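Local coordinates for protein aminoglycoside N(3)-acetyltransferase (Enterobacter cloacae, PDB 6NP3) that catalyses acetyl transfer from acetyl-CoA to the 3-amino group of 2-deoxystreptamine antibiotics, probably conferring resistance to gentamicin, kanamycin, tobramycin and related drugs, at residues T1-K5 / V32-A36; V23-V27 / D165-A169; N55-S61 / D118-I124. The contacts are given in a common frame with arbitrary orientation. Where two conformers were deposited one is given. Numbering follows the deposited sequence.

Contact 1. Residues T1-K5 / V32-A36; sequences TPWSK and VGPLA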
loop_
_atom_site.group_PDB
_atom_site.type_symbol
_atom_site.label_atom_id
_atom_site.label_comp_id
_atom_site.label_asym_id
_atom_site.label_seq_id
_atom_site.Cartn_x
_atom_site.Cartn_y
_atom_site.Cartn_z
ATOM N N THR A 1 20.834 6.603 21.316
ATOM C CA THR A 1 20.979 5.151 21.250
ATOM C C THR A 1 19.908 4.533 20.353
ATOM O O THR A 1 18.755 4.956 20.389
ATOM C CB THR A 1 20.911 4.531 22.657
ATOM O OG1 THR A 1 21.155 3.122 22.577
ATOM C CG2 THR A 1 19.552 4.775 23.299
ATOM N N PRO A 2 20.284 3.539 19.545
ATOM C CA PRO A 2 19.313 2.968 18.603
ATOM C C PRO A 2 18.165 2.295 19.339
ATOM O O PRO A 2 18.328 1.734 20.424
ATOM C CB PRO A 2 20.129 1.944 17.805
ATOM C CG PRO A 2 21.573 2.273 18.074
ATOM C CD PRO A 2 21.586 2.851 19.471
ATOM N N TRP A 3 16.993 2.347 18.716
ATOM C CA TRP A 3 15.806 1.755 19.303
ATOM C C TRP A 3 15.880 0.237 19.255
ATOM O O TRP A 3 16.272 -0.351 18.241
ATOM C CB TRP A 3 14.577 2.200 18.523
ATOM C CG TRP A 3 14.366 3.673 18.547
ATOM C CD1 TRP A 3 14.675 4.562 17.562
ATOM C CD2 TRP A 3 13.782 4.433 19.607
ATOM N NE1 TRP A 3 14.336 5.830 17.949
ATOM C CE2 TRP A 3 13.777 5.782 19.197
ATOM C CE3 TRP A 3 13.265 4.107 20.864
ATOM C CZ2 TRP A 3 13.270 6.797 19.991
ATOM C CZ3 TRP A 3 12.765 5.121 21.655
ATOM C CH2 TRP A 3 12.776 6.451 21.217
ATOM N N SER A 4 15.504 -0.388 20.362
ATOM C CA SER A 4 15.413 -1.833 20.448
ATOM C C SER A 4 14.026 -2.299 20.021
ATOM O O SER A 4 13.047 -1.546 20.059
ATOM C CB SER A 4 15.651 -2.295 21.879
ATOM O OG SER A 4 14.585 -1.875 22.694
ATOM N N LYS A 5 13.940 -3.573 19.637
ATOM C CA LYS A 5 12.640 -4.151 19.314
ATOM C C LYS A 5 11.665 -3.973 20.471
ATOM O O LYS A 5 10.520 -3.544 20.281
ATOM C CB LYS A 5 12.786 -5.631 18.954
ATOM C CG LYS A 5 11.444 -6.315 18.729
ATOM C CD LYS A 5 11.589 -7.724 18.166
ATOM C CE LYS A 5 12.258 -8.657 19.149
ATOM N NZ LYS A 5 12.184 -10.077 18.710
ATOM N N VAL A 32 11.994 7.492 11.864
ATOM C CA VAL A 32 12.107 6.539 12.965
ATOM C C VAL A 32 13.452 6.676 13.667
ATOM O O VAL A 32 13.535 6.611 14.903
ATOM C CB VAL A 32 11.873 5.107 12.450
ATOM C CG1 VAL A 32 12.233 4.084 13.518
ATOM C CG2 VAL A 32 10.432 4.939 11.990
ATOM N N GLY A 33 14.525 6.837 12.900
ATOM C CA GLY A 33 15.849 6.942 13.471
ATOM C C GLY A 33 16.538 5.604 13.608
ATOM O O GLY A 33 15.989 4.549 13.272
ATOM N N PRO A 34 17.761 5.627 14.131
ATOM C CA PRO A 34 18.561 4.398 14.199
ATOM C C PRO A 34 17.852 3.281 14.944
ATOM O O PRO A 34 17.238 3.490 15.995
ATOM C CB PRO A 34 19.830 4.839 14.939
ATOM C CG PRO A 34 19.933 6.302 14.682
ATOM C CD PRO A 34 18.517 6.818 14.562
ATOM N N LEU A 35 17.969 2.086 14.387
ATOM C CA LEU A 35 17.379 0.881 14.942
ATOM C C LEU A 35 18.480 -0.119 15.273
ATOM O O LEU A 35 19.486 -0.220 14.563
ATOM C CB LEU A 35 16.414 0.268 13.930
ATOM C CG LEU A 35 15.222 1.150 13.574
ATOM C CD1 LEU A 35 14.451 0.544 12.407
ATOM C CD2 LEU A 35 14.324 1.349 14.783
ATOM N N ALA A 36 18.258 -0.874 16.346
ATOM C CA ALA A 36 19.276 -1.783 16.858
ATOM C C ALA A 36 19.882 -2.640 15.753
ATOM O O ALA A 36 21.107 -2.796 15.671
ATOM C CB ALA A 36 18.674 -2.668 17.950
#
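Two backbone hydrogen bonds hold the N-terminal residues against residues 32-36, where helix 29-32 gives way to a loop. Both use Trp3: its N donates to Pro34 O at 3.0 Å, and its O accepts from Ala36 N at 2.8 Å, so its two backbone polar groups bond to the residues on either side of Leu35. Pro2 and Pro34 have no amide hydrogen to offer. Pro34 O takes a second, weaker approach from Pro2 CA at 3.4 Å, a CA-H...O contact, and Pro2 CB meets Pro34 CB at 4.1 Å. Trp3 NE1 lies 3.2 Å from Val32 O; the Val32 backbone is hydrogen-bonded to Gly243, and Gly33 ends the helix with a positive phi that disfavours any side chain. Trp3 CB packs on Leu35 CD2 at 3.8 Å, while Leu35 also touches Leu8 and helix 39-50. Ser4 turns its polar groups the other way: its OG caps a backbone amide of helix 5-15 and its N bonds to the Glu7 carboxylate, as in a capping box. The whole is a single, isolated beta bridge at the surface, joining the lead-in to helix 5-15 to the loop following the acetyl-CoA-binding residues His26 to Arg30.

Contact 2. Residues V23-V27 / D165-A169; sequences VMPHV and DAVTA. With LLL ((2R,3R,4R,5R)-2-((1S,2S,3R,4S,6R)-4,6-diamino-3-((2R,3R,6S)-3-amino-6-(aminomethyl)-tetrahydro-2H-pyran-2-yloxy)-2-hydr oxycyclohexyloxy)-5-methyl-4-(methylamino)-tetrahydro-2H-pyran-3,5-diol), chain B.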
loop_
_atom_site.group_PDB
_atom_site.type_symbol
_atom_site.label_atom_id
_atom_site.label_comp_id
_atom_site.label_asym_id
_atom_site.label_seq_id
_atom_site.Cartn_x
_atom_site.Cartn_y
_atom_site.Cartn_z
ATOM N N VAL A 23 -2.842 -4.898 10.281
ATOM C CA VAL A 23 -2.176 -3.596 10.192
ATOM C C VAL A 23 -1.493 -3.428 8.839
ATOM O O VAL A 23 -0.771 -4.324 8.381
ATOM C CB VAL A 23 -1.159 -3.418 11.336
ATOM C CG1 VAL A 23 -0.338 -2.153 11.177
ATOM C CG2 VAL A 23 -1.873 -3.454 12.659
ATOM N N MET A 24 -1.686 -2.250 8.228
ATOM C CA MET A 24 -0.997 -1.861 7.001
ATOM C C MET A 24 -0.088 -0.693 7.345
ATOM O O MET A 24 -0.585 0.422 7.610
ATOM C CB MET A 24 -1.998 -1.450 5.923
ATOM C CG MET A 24 -1.344 -1.048 4.625
ATOM S SD MET A 24 -2.538 -0.960 3.302
ATOM C CE MET A 24 -1.440 -0.786 1.924
ATOM N N PRO A 25 1.221 -0.880 7.340
ATOM C CA PRO A 25 2.130 0.205 7.706
ATOM C C PRO A 25 2.575 1.035 6.510
ATOM O O PRO A 25 2.748 0.550 5.392
ATOM C CB PRO A 25 3.326 -0.543 8.319
ATOM C CG PRO A 25 3.395 -1.793 7.485
ATOM C CD PRO A 25 1.935 -2.165 7.186
ATOM N N HIS A 26 2.832 2.301 6.814
ATOM C CA HIS A 26 3.465 3.250 5.903
ATOM C C HIS A 26 4.547 3.901 6.740
ATOM O O HIS A 26 4.240 4.534 7.747
ATOM C CB HIS A 26 2.495 4.320 5.373
ATOM C CG HIS A 26 1.406 3.763 4.518
ATOM N ND1 HIS A 26 1.652 3.228 3.277
ATOM C CD2 HIS A 26 0.083 3.615 4.748
ATOM C CE1 HIS A 26 0.513 2.788 2.766
ATOM N NE2 HIS A 26 -0.448 3.013 3.634
ATOM N N VAL A 27 5.804 3.758 6.342
ATOM C CA VAL A 27 6.919 4.082 7.235
ATOM C C VAL A 27 7.918 5.019 6.562
ATOM O O VAL A 27 8.361 4.765 5.437
ATOM C CB VAL A 27 7.652 2.802 7.684
ATOM C CG1 VAL A 27 8.800 3.121 8.652
ATOM C CG2 VAL A 27 6.680 1.807 8.275
ATOM N N ASP A 165 -0.191 11.863 2.103
ATOM C CA ASP A 165 -0.210 11.304 0.760
ATOM C C ASP A 165 -0.017 9.796 0.754
ATOM O O ASP A 165 -0.198 9.169 -0.295
ATOM C CB ASP A 165 0.947 11.884 -0.063
ATOM C CG ASP A 165 2.305 11.331 0.380
ATOM O OD1 ASP A 165 2.788 11.769 1.434
ATOM O OD2 ASP A 165 2.867 10.436 -0.288
ATOM N N ALA A 166 0.364 9.202 1.884
ATOM C CA ALA A 166 0.872 7.839 1.894
ATOM C C ALA A 166 -0.208 6.772 1.976
ATOM O O ALA A 166 0.112 5.600 1.831
ATOM C CB ALA A 166 1.813 7.662 3.085
ATOM N N VAL A 167 -1.475 7.152 2.098
ATOM C CA VAL A 167 -2.542 6.229 2.505
ATOM C C VAL A 167 -3.118 5.486 1.295
ATOM O O VAL A 167 -4.143 5.868 0.711
ATOM C CB VAL A 167 -3.626 6.998 3.263
ATOM C CG1 VAL A 167 -4.666 6.035 3.770
ATOM C CG2 VAL A 167 -3.050 7.854 4.381
ATOM N N THR A 168 -2.447 4.400 0.923
ATOM C CA THR A 168 -2.818 3.649 -0.271
ATOM C C THR A 168 -4.267 3.213 -0.237
ATOM O O THR A 168 -4.913 3.137 -1.286
ATOM C CB THR A 168 -1.929 2.408 -0.377
ATOM O OG1 THR A 168 -0.558 2.776 -0.152
ATOM C CG2 THR A 168 -2.088 1.721 -1.683
ATOM N N ALA A 169 -4.784 2.880 0.937
ATOM C CA ALA A 169 -6.143 2.385 0.974
ATOM C C ALA A 169 -7.147 3.380 0.416
ATOM O O ALA A 169 -8.218 2.957 -0.045
ATOM C CB ALA A 169 -6.551 1.980 2.374
HETATM C C11 LLL B . 3.019 9.186 -5.401
HETATM O O11 LLL B . 2.096 8.175 -4.920
HETATM C C21 LLL B . 3.772 9.721 -4.185
HETATM N N21 LLL B . 4.279 8.569 -3.448
HETATM C C31 LLL B . 2.839 10.417 -3.266
HETATM C C41 LLL B . 2.210 11.582 -4.015
HETATM C C51 LLL B . 1.518 11.028 -5.255
HETATM O O51 LLL B . 2.420 10.305 -6.046
HETATM C C61 LLL B . 0.969 12.156 -6.101
HETATM N N61 LLL B . 0.328 11.574 -7.279
HETATM C C12 LLL B . 0.951 4.537 -6.718
HETATM N N12 LLL B . 0.337 3.487 -7.520
HETATM C C22 LLL B . -0.093 5.305 -5.910
HETATM C C32 LLL B . 0.643 6.317 -5.055
HETATM N N32 LLL B . -0.326 7.059 -4.244
HETATM C C42 LLL B . 1.443 7.331 -5.874
HETATM C C52 LLL B . 2.402 6.585 -6.803
HETATM O O52 LLL B . 2.987 7.520 -7.679
HETATM C C62 LLL B . 1.705 5.519 -7.625
HETATM O O62 LLL B . 2.692 4.786 -8.326
HETATM C C13 LLL B . 2.527 4.639 -9.738
HETATM C C23 LLL B . 3.159 3.299 -10.108
HETATM O O23 LLL B . 2.557 2.297 -9.316
HETATM C C33 LLL B . 4.664 3.302 -9.785
HETATM N N33 LLL B . 5.282 2.042 -10.254
HETATM C C43 LLL B . 5.314 4.516 -10.481
HETATM O O43 LLL B . 5.283 4.254 -11.870
HETATM C C53 LLL B . 4.543 5.800 -10.151
HETATM O O53 LLL B . 3.173 5.703 -10.464
HETATM C C83 LLL B . 6.759 4.694 -10.001
HETATM C C93 LLL B . 6.029 1.382 -9.161
HETATM O O HOH W 1 -3.226 2.320 3.299
#
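Val23 opens the segment without touching 165-169; its backbone is hydrogen-bonded to Asn55 and Leu57 of the neighbouring strand. Met24 is the first to reach across. Its fully extended side chain (ttt) brings CE to 4.0 Å from Thr168 CB, in an apolar pocket completed by Phe59, Ile147 and Phe150. Pro25 is out of reach of the loop and packs on Ile56. This alternation is that of a central strand, 22-27, in the mixed sheet of the antibiotic N-acetyltransferase fold, with parallel neighbours 55-59 and 156-160; the loop 165-169 follows the latter and leads into helix 170-176. His26 then points at the loop and makes its closest approach. Ala166 O sits over one face of the imidazole, 3.0 Å from His26 CE1, too far out of the ring plane to bond to either nitrogen. Thr168 OG1 lies at the ring edge, 3.1 Å from His26 CE1. A water bridges the remaining gap, 2.9 Å from His26 NE2 and accepting from Ala169 N at 2.9 Å. An inverse gamma turn centred on Val167 carries the chain from Ala166 to Thr168, and Asp165, before it, contacts the gentamicin ligand, with OD2 3.0 Å from C31 of LLL. His26 and Thr168 both belong to the acetyl-CoA site. Val27, another residue of that site, points away from the loop and packs against Leu42.

Contact 3. Residues N55-S61 / D118-I124; sequences NILAFVS and DASMAAI. With LLL ((2R,3R,4R,5R)-2-((1S,2S,3R,4S,6R)-4,6-diamino-3-((2R,3R,6S)-3-amino-6-(aminomethyl)-tetrahydro-2H-pyran-2-yloxy)-2-hydr oxycyclohexyloxy)-5-methyl-4-(methylamino)-tetrahydro-2H-pyran-3,5-diol), chain B.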
loop_
_atom_site.group_PDB
_atom_site.type_symbol
_atom_site.label_atom_id
_atom_site.label_comp_id
_atom_site.label_asym_id
_atom_site.label_seq_id
_atom_site.Cartn_x
_atom_site.Cartn_y
_atom_site.Cartn_z
ATOM N N ASN A 55 -2.036 -9.881 11.479
ATOM C CA ASN A 55 -1.603 -9.860 10.094
ATOM C C ASN A 55 -1.021 -8.488 9.771
ATOM O O ASN A 55 -1.446 -7.463 10.309
ATOM C CB ASN A 55 -2.756 -10.138 9.119
ATOM C CG ASN A 55 -3.356 -11.512 9.284
ATOM O OD1 ASN A 55 -2.883 -12.491 8.710
ATOM N ND2 ASN A 55 -4.411 -11.591 10.081
ATOM N N ILE A 56 -0.077 -8.486 8.840
ATOM C CA ILE A 56 0.501 -7.272 8.254
ATOM C C ILE A 56 0.279 -7.336 6.749
ATOM O O ILE A 56 0.506 -8.381 6.128
ATOM C CB ILE A 56 2.019 -7.208 8.521
ATOM C CG1 ILE A 56 2.271 -7.157 10.024
ATOM C CG2 ILE A 56 2.689 -6.044 7.794
ATOM C CD1 ILE A 56 3.677 -7.293 10.478
ATOM N N LEU A 57 -0.167 -6.228 6.166
ATOM C CA LEU A 57 -0.307 -6.073 4.723
ATOM C C LEU A 57 0.467 -4.833 4.315
ATOM O O LEU A 57 0.321 -3.787 4.951
ATOM C CB LEU A 57 -1.780 -5.874 4.358
ATOM C CG LEU A 57 -2.095 -5.677 2.876
ATOM C CD1 LEU A 57 -1.800 -6.942 2.147
ATOM C CD2 LEU A 57 -3.527 -5.264 2.650
ATOM N N ALA A 58 1.300 -4.943 3.289
ATOM C CA ALA A 58 2.072 -3.796 2.840
ATOM C C ALA A 58 1.963 -3.652 1.341
ATOM O O ALA A 58 1.972 -4.647 0.623
ATOM C CB ALA A 58 3.546 -3.926 3.241
ATOM N N PHE A 59 1.880 -2.412 0.875
ATOM C CA PHE A 59 1.936 -2.119 -0.557
ATOM C C PHE A 59 3.401 -2.024 -0.978
ATOM O O PHE A 59 4.076 -1.024 -0.719
ATOM C CB PHE A 59 1.167 -0.835 -0.837
ATOM C CG PHE A 59 1.349 -0.311 -2.232
ATOM C CD1 PHE A 59 1.369 -1.153 -3.317
ATOM C CD2 PHE A 59 1.472 1.041 -2.450
ATOM C CE1 PHE A 59 1.542 -0.632 -4.600
ATOM C CE2 PHE A 59 1.648 1.540 -3.712
ATOM C CZ PHE A 59 1.660 0.714 -4.780
ATOM N N VAL A 60 3.902 -3.077 -1.622
ATOM C CA VAL A 60 5.333 -3.154 -1.898
ATOM C C VAL A 60 5.689 -2.880 -3.355
ATOM O O VAL A 60 6.818 -2.469 -3.646
ATOM C CB VAL A 60 5.968 -4.476 -1.418
ATOM C CG1 VAL A 60 5.633 -4.728 0.057
ATOM C CG2 VAL A 60 5.520 -5.674 -2.242
ATOM N N SER A 61 4.754 -3.104 -4.268
ATOM C CA SER A 61 4.985 -2.907 -5.712
ATOM C C SER A 61 6.233 -3.686 -6.144
ATOM O O SER A 61 6.507 -4.781 -5.637
ATOM C CB SER A 61 4.997 -1.422 -5.987
ATOM O OG SER A 61 5.095 -1.121 -7.370
ATOM N N ASP A 118 2.530 -4.218 -10.564
ATOM C CA ASP A 118 2.691 -2.820 -10.193
ATOM C C ASP A 118 2.065 -2.506 -8.845
ATOM O O ASP A 118 2.599 -1.680 -8.102
ATOM C CB ASP A 118 2.124 -1.895 -11.278
ATOM C CG ASP A 118 2.511 -0.470 -11.051
ATOM O OD1 ASP A 118 3.721 -0.128 -11.151
ATOM O OD2 ASP A 118 1.612 0.334 -10.734
ATOM N N ALA A 119 0.914 -3.101 -8.548
ATOM C CA ALA A 119 0.215 -2.890 -7.287
ATOM C C ALA A 119 0.544 -3.945 -6.233
ATOM O O ALA A 119 -0.154 -4.033 -5.219
ATOM C CB ALA A 119 -1.292 -2.865 -7.546
ATOM N N SER A 120 1.660 -4.634 -6.362
ATOM C CA SER A 120 1.869 -5.828 -5.573
ATOM C C SER A 120 1.829 -5.560 -4.079
ATOM O O SER A 120 2.433 -4.617 -3.574
ATOM C CB SER A 120 3.205 -6.454 -5.941
ATOM O OG SER A 120 3.386 -7.719 -5.315
ATOM N N MET A 121 1.162 -6.468 -3.372
ATOM C CA MET A 121 0.968 -6.395 -1.932
ATOM C C MET A 121 1.583 -7.613 -1.252
ATOM O O MET A 121 1.433 -8.742 -1.731
ATOM C CB MET A 121 -0.536 -6.394 -1.621
ATOM C CG MET A 121 -1.328 -5.275 -2.256
ATOM S SD MET A 121 -1.178 -3.748 -1.356
ATOM C CE MET A 121 -1.877 -2.612 -2.542
ATOM N N ALA A 122 2.206 -7.387 -0.095
ATOM C CA ALA A 122 2.842 -8.439 0.681
ATOM C C ALA A 122 2.076 -8.596 1.981
ATOM O O ALA A 122 1.674 -7.601 2.575
ATOM C CB ALA A 122 4.286 -8.058 0.975
ATOM N N ALA A 123 1.877 -9.841 2.419
ATOM C CA ALA A 123 1.181 -10.081 3.665
ATOM C C ALA A 123 1.862 -11.155 4.485
ATOM O O ALA A 123 2.289 -12.191 3.958
ATOM C CB ALA A 123 -0.265 -10.515 3.442
ATOM N N ILE A 124 1.870 -10.923 5.790
ATOM C CA ILE A 124 2.409 -11.853 6.776
ATOM C C ILE A 124 1.303 -12.131 7.783
ATOM O O ILE A 124 0.709 -11.192 8.329
ATOM C CB ILE A 124 3.622 -11.249 7.508
ATOM C CG1 ILE A 124 4.775 -11.012 6.535
ATOM C CG2 ILE A 124 4.088 -12.172 8.627
ATOM C CD1 ILE A 124 5.819 -10.085 7.007
HETATM C C11 LLL B . 3.019 9.186 -5.401
HETATM O O11 LLL B . 2.096 8.175 -4.920
HETATM C C21 LLL B . 3.772 9.721 -4.185
HETATM N N21 LLL B . 4.279 8.569 -3.448
HETATM C C31 LLL B . 2.839 10.417 -3.266
HETATM C C41 LLL B . 2.210 11.582 -4.015
HETATM C C51 LLL B . 1.518 11.028 -5.255
HETATM O O51 LLL B . 2.420 10.305 -6.046
HETATM C C61 LLL B . 0.969 12.156 -6.101
HETATM N N61 LLL B . 0.328 11.574 -7.279
HETATM C C12 LLL B . 0.951 4.537 -6.718
HETATM N N12 LLL B . 0.337 3.487 -7.520
HETATM C C22 LLL B . -0.093 5.305 -5.910
HETATM C C32 LLL B . 0.643 6.317 -5.055
HETATM N N32 LLL B . -0.326 7.059 -4.244
HETATM C C42 LLL B . 1.443 7.331 -5.874
HETATM C C52 LLL B . 2.402 6.585 -6.803
HETATM O O52 LLL B . 2.987 7.520 -7.679
HETATM C C62 LLL B . 1.705 5.519 -7.625
HETATM O O62 LLL B . 2.692 4.786 -8.326
HETATM C C13 LLL B . 2.527 4.639 -9.738
HETATM C C23 LLL B . 3.159 3.299 -10.108
HETATM O O23 LLL B . 2.557 2.297 -9.316
HETATM C C33 LLL B . 4.664 3.302 -9.785
HETATM N N33 LLL B . 5.282 2.042 -10.254
HETATM C C43 LLL B . 5.314 4.516 -10.481
HETATM O O43 LLL B . 5.283 4.254 -11.870
HETATM C C53 LLL B . 4.543 5.800 -10.151
HETATM O O53 LLL B . 3.173 5.703 -10.464
HETATM C C83 LLL B . 6.759 4.694 -10.001
HETATM C C93 LLL B . 6.029 1.382 -9.161
#
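Leu57, Met121 and Ala123 form an apolar patch on one face of an antiparallel strand pair, 55-59 with 121-124, within the central sheet. Leu57 CD1 lies 4.0 Å from Met121 CB and 4.1 Å from Ala123 CB, under helix 146-151. Further along, Met121 CE packs on Phe59 CD1 at 3.6 Å, and Met121 SD lies obliquely, 5.2 Å from the Phe59 ring centroid, a Met-aromatic contact; the ring stacks on Phe98. The opposite face carries Ile56, Ala58, Ala122 and Ile124, with helix 101-106 against Ala58 and Ile124. Between the faces run the hydrogen bonds Ile56 N to Ile124 O and Ile124 N to Ile56 O, both 2.9 Å, and Ala58 N to Ala122 O and Ala122 N to Ala58 O, both 2.8 Å. Beyond the strands, Ser120 O accepts from Val60 N and Ser61 N, each at 2.9 Å, and Ser61 OG donates to Asp118 O at 2.7 Å. In the aminoglycoside pocket, Asp118 OD1 accepts from N33 of LLL at 2.8 Å and Asp118 OD2 from its O23 at 2.6 Å.

Contacts 2 and 3 lie near the middle of the molecule, their centres 10 Å apart, and share the mixed sheet: strands 22-27 and 55-59 are parallel neighbours, joined by Val23 N to Asn55 O at 2.9 Å and Val23 O to Leu57 N at 3.0 Å. In sequence, contact 3 falls between the two segments of contact 2, and both touch the bound aminoglycoside from separate loops. Contact 1 is peripheral, 21 Å from contact 2 and 24 Å from contact 3 between centres. Its segments alternate with those of contact 2, and Val32 CG2 packs on Val27 CG1 at 4.1 Å. Strand 22-27 carries His26 and Val27 of the acetyl-CoA site; helix 29-32 then leads out to contact 1.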